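Local coordinates for inositol monophosphatase family protein (Staphylococcus aureus, PDB 5I3S) that probably hydrolyses phosphate monoesters such as inositol monophosphate, using the sugar phosphatase fold of the FIG superfamily, at residues Q137-L142 / S190-N195; E130-G135 / L213-E218. All coordinates share one frame; numbering follows the deposited sequence.

Contact 1 (Q137-L142 / S190-N195); sequences QPLKPL and SVATGN
Leu139 and Leu142 straddle the C-terminal end of helix 184-193, a helix of the middle layer in the five-layered alpha-beta-alpha-beta-alpha sandwich of this phosphatase family. Leu142 reaches in with its branched end. Leu142 CD2 lies 3.4 Å from Val191 O and equally close to Ala192 O, so one methyl sits over two successive carbonyl oxygens of the last turn. Leu142 CD1 lies 4.5 Å from Val191 CG1. Leu142 CG stands anti to the carbonyl carbon (chi1 -62°), and although CB does not aim straight at the helix, the branch beyond it comes nearer. Leu139 does aim at it: Leu139 CD2 meets Thr193 CG2 at 4.0 Å, the two side chains crossing at a slant. Leu139 CD1 borders the same threonine methyl and faces Ala192 CB at 4.4 Å. Between the two leucines one water joins the backbones, donating to Lys140 O at 2.8 Å and to Ala192 O at 2.6 Å; this bridge is the polar link across a contact otherwise made of methyl packing, part of it on carbonyl oxygens.

In the next shell, Val219 packs against Leu139, Leu142 and Ala192, and a backbone bond ties Leu142 to Val219. Beyond the helix end, Asn195 bonds to Gln94 and Glu96 of the second subunit, so the turn after the helix also belongs to the dimer interface. That turn is a Schellman motif: Gly194 has positive phi (86°), Asn195 N makes a weak bond back to Ser190 O, and Gly194 N donates to Val191 O at 3.1 Å, the same oxygen that Leu142 CD2 touches.

Contact 2 (E130-G135 / L213-E218); sequences EGAYRG and LVILYE
Glu218, the last residue of helix 206-218, turns its carboxylate back over the backbone of Gly131, while Ala132 presses its methyl against the same helix. The glutamate chain folds rather than extends: chi2 is -61°, which brings CD round toward the amide of Gly131. Glu218 OE1 accepts the Gly131 N-H at 2.8 Å from Gly131 N, with an N-H...O angle of 152°. The donor meets OE1 on its anti side and stands 34° out of the carboxylate plane, so the group is tilted against the amide it holds. The other oxygen, OE2, takes the N-H of Gly129, and one carboxylate thus collects two backbone donors from the same turn, in which Gly131 takes a positive phi. Such donors would offset the carboxylate's charge, which might otherwise be disfavoured at the negative end of a helix. On the way, Glu218 CG lies 3.9 Å from Gly131 C, alongside the peptide.

Ala132 points its CB at the helix and fits between two residues one turn apart. Ala132 CB meets Glu218 CB at 3.8 Å and Ile215 CG2 at 3.9 Å, and also touches the Ile215 carbonyl oxygen. The Ile215 side chain also packs on Tyr124 and Ala126 of strand 122-127.

This is helix-on-sheet packing at a beta hairpin: strands 122-127 and 132-134 are antiparallel neighbours, and the glutamate bonds to their connecting turn. In the sugar phosphatase fold the helix begins at the family's Trp-Asp motif, whose aspartate is a metal ligand in relatives; the hairpin packs against the opposite, C-terminal end of that helix.

How the contacts relate
From the N terminus, the chain builds the first sheet up to strand 122-127, then turns into 130-135 and, after a tight reversal, 137-142; strands 132-134 and 137-138 are antiparallel neighbours at the sheet's edge. It then passes through strand 151-153 of the second sheet to helix 184-193, where contact 1 closes its loop. Strands 198-201 and 203-204 follow, and helix 206-218 closes contact 2, so contact 1 is nested inside the loop of contact 2. The contacts touch: Leu139 N probably bonds to Ala132 O, and Ala192 CB packs on Ile215 CG2. Together they join the first sheet's edge to two neighbouring helices.

Contact 1 (Q137-L142 / S190-N195)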
loop_
_atom_site.group_PDB
_atom_site.type_symbol
_atom_site.label_atom_id
_atom_site.label_comp_id
_atom_site.label_asym_id
_atom_site.label_seq_id
_atom_site.Cartn_x
_atom_site.Cartn_y
_atom_site.Cartn_z
ATOM N N GLN A 137 -17.941 -13.957 -3.699
ATOM C CA GLN A 137 -17.036 -14.976 -3.120
ATOM C C GLN A 137 -16.909 -14.824 -1.594
ATOM O O GLN A 137 -16.600 -13.733 -1.099
ATOM C CB GLN A 137 -15.591 -14.928 -3.696
ATOM C CG GLN A 137 -15.484 -15.067 -5.201
ATOM C CD GLN A 137 -16.099 -16.366 -5.752
ATOM O OE1 GLN A 137 -15.967 -17.451 -5.164
ATOM N NE2 GLN A 137 -16.774 -16.250 -6.891
ATOM N N PRO A 138 -17.099 -15.934 -0.862
ATOM C CA PRO A 138 -17.028 -15.860 0.584
ATOM C C PRO A 138 -15.562 -15.762 1.001
ATOM O O PRO A 138 -14.724 -16.316 0.334
ATOM C CB PRO A 138 -17.703 -17.180 1.040
ATOM C CG PRO A 138 -17.512 -18.140 -0.094
ATOM C CD PRO A 138 -17.459 -17.289 -1.347
ATOM N N LEU A 139 -15.270 -15.019 2.057
ATOM C CA LEU A 139 -13.933 -14.989 2.651
ATOM C C LEU A 139 -13.818 -16.121 3.652
ATOM O O LEU A 139 -14.788 -16.430 4.320
ATOM C CB LEU A 139 -13.730 -13.672 3.376
ATOM C CG LEU A 139 -13.796 -12.428 2.500
ATOM C CD1 LEU A 139 -13.489 -11.236 3.369
ATOM C CD2 LEU A 139 -12.779 -12.525 1.366
ATOM N N LYS A 140 -12.635 -16.722 3.728
ATOM C CA LYS A 140 -12.284 -17.780 4.693
ATOM C C LYS A 140 -11.971 -17.183 6.071
ATOM O O LYS A 140 -11.404 -16.074 6.137
ATOM C CB LYS A 140 -11.011 -18.555 4.284
ATOM C CG LYS A 140 -10.971 -19.152 2.882
ATOM C CD LYS A 140 -12.005 -20.245 2.683
ATOM C CE LYS A 140 -12.690 -20.147 1.324
ATOM N NZ LYS A 140 -14.078 -20.686 1.421
ATOM N N PRO A 141 -12.284 -17.943 7.157
ATOM C CA PRO A 141 -11.766 -17.600 8.465
ATOM C C PRO A 141 -10.267 -17.426 8.447
ATOM O O PRO A 141 -9.515 -17.975 7.581
ATOM C CB PRO A 141 -12.172 -18.789 9.344
ATOM C CG PRO A 141 -13.416 -19.303 8.708
ATOM C CD PRO A 141 -13.140 -19.151 7.228
ATOM N N LEU A 142 -9.852 -16.588 9.373
ATOM C CA LEU A 142 -8.468 -16.272 9.556
ATOM C C LEU A 142 -7.839 -17.363 10.391
ATOM O O LEU A 142 -8.504 -18.007 11.180
ATOM C CB LEU A 142 -8.358 -14.918 10.279
ATOM C CG LEU A 142 -8.955 -13.706 9.518
ATOM C CD1 LEU A 142 -8.690 -12.438 10.289
ATOM C CD2 LEU A 142 -8.352 -13.608 8.120
ATOM N N SER A 190 -8.169 -5.571 4.496
ATOM C CA SER A 190 -6.947 -6.345 4.254
ATOM C C SER A 190 -6.658 -7.320 5.375
ATOM O O SER A 190 -6.102 -8.399 5.137
ATOM C CB SER A 190 -5.735 -5.455 4.106
ATOM O OG SER A 190 -5.869 -4.601 3.008
ATOM N N VAL A 191 -7.015 -6.979 6.612
ATOM C CA VAL A 191 -6.928 -8.002 7.674
ATOM C C VAL A 191 -7.982 -9.102 7.456
ATOM O O VAL A 191 -7.678 -10.288 7.529
ATOM C CB VAL A 191 -6.933 -7.388 9.087
ATOM C CG1 VAL A 191 -6.664 -8.447 10.166
ATOM C CG2 VAL A 191 -5.827 -6.341 9.204
ATOM N N ALA A 192 -9.213 -8.712 7.187
ATOM C CA ALA A 192 -10.243 -9.696 6.927
ATOM C C ALA A 192 -9.910 -10.655 5.776
ATOM O O ALA A 192 -10.269 -11.817 5.881
ATOM C CB ALA A 192 -11.591 -9.047 6.680
ATOM N N THR A 193 -9.250 -10.182 4.711
ATOM C CA THR A 193 -8.879 -11.037 3.579
ATOM C C THR A 193 -7.587 -11.788 3.770
ATOM O O THR A 193 -7.253 -12.615 2.936
ATOM C CB THR A 193 -8.731 -10.238 2.247
ATOM O OG1 THR A 193 -7.748 -9.207 2.397
ATOM C CG2 THR A 193 -10.079 -9.597 1.824
ATOM N N GLY A 194 -6.826 -11.492 4.817
ATOM C CA GLY A 194 -5.526 -12.127 5.019
ATOM C C GLY A 194 -4.358 -11.467 4.325
ATOM O O GLY A 194 -3.252 -11.983 4.400
ATOM N N ASN A 195 -4.571 -10.313 3.679
ATOM C CA ASN A 195 -3.479 -9.572 3.060
ATOM C C ASN A 195 -2.529 -8.896 4.062
ATOM O O ASN A 195 -1.351 -8.663 3.747
ATOM C CB ASN A 195 -4.013 -8.549 2.042
ATOM C CG ASN A 195 -4.141 -9.142 0.647
ATOM O OD1 ASN A 195 -4.148 -10.393 0.461
ATOM N ND2 ASN A 195 -4.233 -8.263 -0.360
HETATM O O HOH W 1 -9.826 -14.154 4.898
#

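Contact 2 (E130-G135 / L213-E218)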
loop_
_atom_site.group_PDB
_atom_site.type_symbol
_atom_site.label_atom_id
_atom_site.label_comp_id
_atom_site.label_asym_id
_atom_site.label_seq_id
_atom_site.Cartn_x
_atom_site.Cartn_y
_atom_site.Cartn_z
ATOM N N GLU A 130 -23.825 -14.123 9.108
ATOM C CA GLU A 130 -23.966 -14.770 7.783
ATOM C C GLU A 130 -22.720 -14.841 6.900
ATOM O O GLU A 130 -22.842 -15.166 5.708
ATOM C CB GLU A 130 -25.074 -14.108 6.985
ATOM C CG GLU A 130 -26.333 -13.861 7.783
ATOM C CD GLU A 130 -27.588 -14.225 7.041
ATOM O OE1 GLU A 130 -27.572 -14.283 5.784
ATOM O OE2 GLU A 130 -28.602 -14.440 7.729
ATOM N N GLY A 131 -21.540 -14.573 7.463
ATOM C CA GLY A 131 -20.279 -14.613 6.694
ATOM C C GLY A 131 -19.984 -13.316 5.955
ATOM O O GLY A 131 -20.845 -12.448 5.796
ATOM N N ALA A 132 -18.756 -13.240 5.479
ATOM C CA ALA A 132 -18.204 -12.075 4.848
ATOM C C ALA A 132 -17.834 -12.417 3.426
ATOM O O ALA A 132 -17.369 -13.522 3.132
ATOM C CB ALA A 132 -16.952 -11.605 5.602
ATOM N N TYR A 133 -17.979 -11.408 2.559
ATOM C CA TYR A 133 -17.886 -11.565 1.131
ATOM C C TYR A 133 -17.020 -10.501 0.492
ATOM O O TYR A 133 -17.068 -9.340 0.928
ATOM C CB TYR A 133 -19.315 -11.519 0.535
ATOM C CG TYR A 133 -20.084 -12.767 0.858
ATOM C CD1 TYR A 133 -20.014 -13.895 0.008
ATOM C CD2 TYR A 133 -20.834 -12.869 2.035
ATOM C CE1 TYR A 133 -20.698 -15.068 0.305
ATOM C CE2 TYR A 133 -21.522 -14.027 2.338
ATOM C CZ TYR A 133 -21.456 -15.123 1.467
ATOM O OH TYR A 133 -22.115 -16.280 1.764
ATOM N N ARG A 134 -16.252 -10.918 -0.541
ATOM C CA ARG A 134 -15.673 -10.051 -1.570
ATOM C C ARG A 134 -16.469 -10.295 -2.873
ATOM O O ARG A 134 -16.334 -11.353 -3.491
ATOM C CB ARG A 134 -14.181 -10.395 -1.785
ATOM C CG ARG A 134 -13.545 -9.808 -3.046
ATOM C CD ARG A 134 -12.182 -10.392 -3.325
ATOM N NE ARG A 134 -11.311 -9.440 -4.051
ATOM C CZ ARG A 134 -11.356 -9.156 -5.360
ATOM N NH1 ARG A 134 -12.248 -9.717 -6.181
ATOM N NH2 ARG A 134 -10.471 -8.300 -5.864
ATOM N N GLY A 135 -17.297 -9.345 -3.284
ATOM C CA GLY A 135 -18.310 -9.623 -4.309
ATOM C C GLY A 135 -19.287 -10.762 -3.961
ATOM O O GLY A 135 -20.021 -10.689 -2.964
ATOM N N LEU A 213 -15.315 -3.448 10.477
ATOM C CA LEU A 213 -15.352 -4.261 11.687
ATOM C C LEU A 213 -16.306 -5.461 11.584
ATOM O O LEU A 213 -15.993 -6.537 12.079
ATOM C CB LEU A 213 -15.738 -3.411 12.878
ATOM C CG LEU A 213 -14.832 -3.543 14.066
ATOM C CD1 LEU A 213 -13.345 -3.279 13.776
ATOM C CD2 LEU A 213 -15.370 -2.562 15.101
ATOM N N VAL A 214 -17.431 -5.274 10.908
ATOM C CA VAL A 214 -18.439 -6.350 10.772
ATOM C C VAL A 214 -17.869 -7.469 9.917
ATOM O O VAL A 214 -18.019 -8.666 10.243
ATOM C CB VAL A 214 -19.777 -5.806 10.183
ATOM C CG1 VAL A 214 -20.834 -6.903 10.025
ATOM C CG2 VAL A 214 -20.323 -4.670 11.053
ATOM N N ILE A 215 -17.162 -7.074 8.857
ATOM C CA ILE A 215 -16.493 -8.007 7.928
ATOM C C ILE A 215 -15.376 -8.784 8.658
ATOM O O ILE A 215 -15.288 -10.024 8.617
ATOM C CB ILE A 215 -15.984 -7.227 6.661
ATOM C CG1 ILE A 215 -17.183 -6.672 5.856
ATOM C CG2 ILE A 215 -15.146 -8.115 5.763
ATOM C CD1 ILE A 215 -16.919 -5.452 5.008
ATOM N N LEU A 216 -14.542 -8.049 9.365
ATOM C CA LEU A 216 -13.489 -8.637 10.179
ATOM C C LEU A 216 -14.034 -9.680 11.116
ATOM O O LEU A 216 -13.506 -10.758 11.208
ATOM C CB LEU A 216 -12.817 -7.513 11.027
ATOM C CG LEU A 216 -11.414 -7.623 11.615
ATOM C CD1 LEU A 216 -11.346 -7.318 13.098
ATOM C CD2 LEU A 216 -10.689 -8.911 11.269
ATOM N N TYR A 217 -15.093 -9.353 11.833
ATOM C CA TYR A 217 -15.599 -10.255 12.849
ATOM C C TYR A 217 -16.205 -11.566 12.213
ATOM O O TYR A 217 -15.998 -12.665 12.756
ATOM C CB TYR A 217 -16.549 -9.527 13.812
ATOM C CG TYR A 217 -15.888 -8.628 14.902
ATOM C CD1 TYR A 217 -14.610 -8.895 15.474
ATOM C CD2 TYR A 217 -16.602 -7.567 15.429
ATOM N N GLU A 218 -16.837 -11.469 11.037
ATOM C CA GLU A 218 -17.284 -12.674 10.318
ATOM C C GLU A 218 -16.195 -13.650 9.916
ATOM O O GLU A 218 -16.478 -14.843 9.881
ATOM C CB GLU A 218 -18.136 -12.343 9.121
ATOM C CG GLU A 218 -19.446 -11.726 9.526
ATOM C CD GLU A 218 -20.309 -12.659 10.404
ATOM O OE1 GLU A 218 -20.622 -13.801 9.967
ATOM O OE2 GLU A 218 -20.698 -12.225 11.512
#